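Rho guanine nucleotide exchange factor 11 (Homo sapiens, PDB 5JHH) probably activates Rho-family GTPases such as RhoA by promoting exchange of GDP for GTP through its tandem DH and PH domains. Local coordinates at residues F310-L314 with P341-Y345. Residues are numbered along the deposited sequence; the frame is centred on the assembly and turned at random.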
loop_
_atom_site.group_PDB
_atom_site.type_symbol
_atom_site.label_atom_id
_atom_site.label_comp_id
_atom_site.label_asym_id
_atom_site.label_seq_id
_atom_site.Cartn_x
_atom_site.Cartn_y
_atom_site.Cartn_z
ATOM N N PHE A 310 7.404 19.437 33.099
ATOM C CA PHE A 310 7.926 18.960 31.806
ATOM C C PHE A 310 7.404 19.765 30.593
ATOM O O PHE A 310 6.203 20.043 30.501
ATOM C CB PHE A 310 7.519 17.506 31.616
ATOM C CG PHE A 310 8.562 16.513 32.036
ATOM C CD1 PHE A 310 9.803 16.507 31.435
ATOM C CD2 PHE A 310 8.275 15.532 32.981
ATOM C CE1 PHE A 310 10.753 15.563 31.787
ATOM C CE2 PHE A 310 9.220 14.583 33.331
ATOM C CZ PHE A 310 10.458 14.598 32.730
ATOM N N SER A 311 8.297 20.125 29.663
ATOM C CA SER A 311 7.878 20.766 28.395
ATOM C C SER A 311 7.239 19.736 27.436
ATOM O O SER A 311 7.665 18.572 27.394
ATOM C CB SER A 311 9.051 21.449 27.676
ATOM O OG SER A 311 8.663 21.972 26.397
ATOM N N PRO A 312 6.229 20.174 26.660
ATOM C CA PRO A 312 5.510 19.306 25.725
ATOM C C PRO A 312 6.120 19.306 24.317
ATOM O O PRO A 312 5.735 18.493 23.479
ATOM C CB PRO A 312 4.102 19.912 25.704
ATOM C CG PRO A 312 4.289 21.355 26.066
ATOM C CD PRO A 312 5.674 21.547 26.640
ATOM N N VAL A 313 7.079 20.197 24.091
ATOM C CA VAL A 313 7.783 20.287 22.835
ATOM C C VAL A 313 9.261 20.063 23.082
ATOM O O VAL A 313 9.833 20.613 24.014
ATOM C CB VAL A 313 7.616 21.669 22.223
ATOM C CG1 VAL A 313 8.389 21.771 20.918
ATOM C CG2 VAL A 313 6.155 21.956 22.001
ATOM N N LEU A 314 9.880 19.262 22.235
ATOM C CA LEU A 314 11.323 19.004 22.303
ATOM C C LEU A 314 11.949 19.390 20.988
ATOM O O LEU A 314 11.380 19.135 19.950
ATOM C CB LEU A 314 11.571 17.515 22.605
ATOM C CG LEU A 314 10.959 17.096 23.951
ATOM C CD1 LEU A 314 11.127 15.625 24.268
ATOM C CD2 LEU A 314 11.578 17.939 25.061
ATOM N N PRO A 341 15.594 19.510 31.326
ATOM C CA PRO A 341 15.242 18.863 32.587
ATOM C C PRO A 341 16.309 17.824 32.945
ATOM O O PRO A 341 16.790 17.137 32.045
ATOM C CB PRO A 341 13.883 18.196 32.277
ATOM C CG PRO A 341 13.895 17.971 30.802
ATOM C CD PRO A 341 14.695 19.116 30.221
ATOM N N PRO A 342 16.685 17.709 34.239
ATOM C CA PRO A 342 17.486 16.534 34.646
ATOM C C PRO A 342 16.757 15.198 34.414
ATOM O O PRO A 342 17.381 14.127 34.477
ATOM C CB PRO A 342 17.736 16.756 36.148
ATOM C CG PRO A 342 17.428 18.195 36.388
ATOM C CD PRO A 342 16.381 18.586 35.383
ATOM N N GLN A 343 15.447 15.265 34.165
ATOM C CA GLN A 343 14.673 14.078 33.799
ATOM C C GLN A 343 14.588 13.776 32.277
ATOM O O GLN A 343 14.617 14.647 31.383
ATOM C CB GLN A 343 13.275 14.092 34.429
ATOM C CG GLN A 343 13.266 14.080 35.954
ATOM C CD GLN A 343 13.007 15.461 36.574
ATOM O OE1 GLN A 343 13.257 16.509 35.963
ATOM N NE2 GLN A 343 12.487 15.458 37.792
ATOM N N ILE A 344 14.538 12.479 32.046
ATOM C CA ILE A 344 14.460 11.884 30.749
ATOM C C ILE A 344 12.990 11.679 30.495
ATOM O O ILE A 344 12.271 11.323 31.426
ATOM C CB ILE A 344 15.169 10.516 30.814
ATOM C CG1 ILE A 344 16.688 10.742 30.793
ATOM C CG2 ILE A 344 14.708 9.574 29.714
ATOM C CD1 ILE A 344 17.507 9.543 31.228
ATOM N N TYR A 345 12.563 11.885 29.250
ATOM C CA TYR A 345 11.223 11.496 28.802
ATOM C C TYR A 345 11.245 10.027 28.506
ATOM O O TYR A 345 12.058 9.561 27.688
ATOM C CB TYR A 345 10.828 12.225 27.536
ATOM C CG TYR A 345 10.614 13.705 27.716
ATOM C CD1 TYR A 345 11.681 14.582 27.846
ATOM C CD2 TYR A 345 9.338 14.226 27.734
ATOM C CE1 TYR A 345 11.464 15.953 27.962
ATOM C CE2 TYR A 345 9.115 15.587 27.832
ATOM C CZ TYR A 345 10.173 16.451 27.953
ATOM O OH TYR A 345 9.903 17.810 28.068
HETATM O O HOH W 1 10.879 19.807 30.309
#
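The closest CA atoms are those of F310 and P341, 7.4 Å apart, so no main chain lies directly against main chain. Segment 310-314 is a loop running into strand 313-315; segment 341-345 is the loop that ends in the first residue of strand 345-348. Y345 is at the centre of the contact. With CG anti to its own carbonyl carbon (chi1 -68°), its ring reaches between F310 and L314, and the hydroxyl at its end donates to the backbone carbonyl of S311. That bond, Y345 OH to S311 O, is very short at 2.5 Å, and the acceptor lies at the ring's edge, in its plane. One water accepts from S311 N and donates to Y345 OH, tying the phenol oxygen to the same residue twice. L314 CD1 sits over the centre of one face in a CH-pi contact, 3.7 Å from the Y345 ring centroid. Against the opposite face, toward the rim, comes CD1 of F310, the two ring planes inclined at 49°. Farther out, F310 CZ touches Q343 CB at 3.3 Å, and P341 CG packs on F310 CE1. A leucine in place of Y345 would probably leave the S311 carbonyl without its donor and the water with one partner fewer. The contact ties the starts of two PH-domain strands: W262 of strand 254-263 meets both aromatic rings, while backbone hydrogen bonds join L314 to L281 of strand 280-287 and Y345 to I333 of strand 330-335, both in antiparallel pairs.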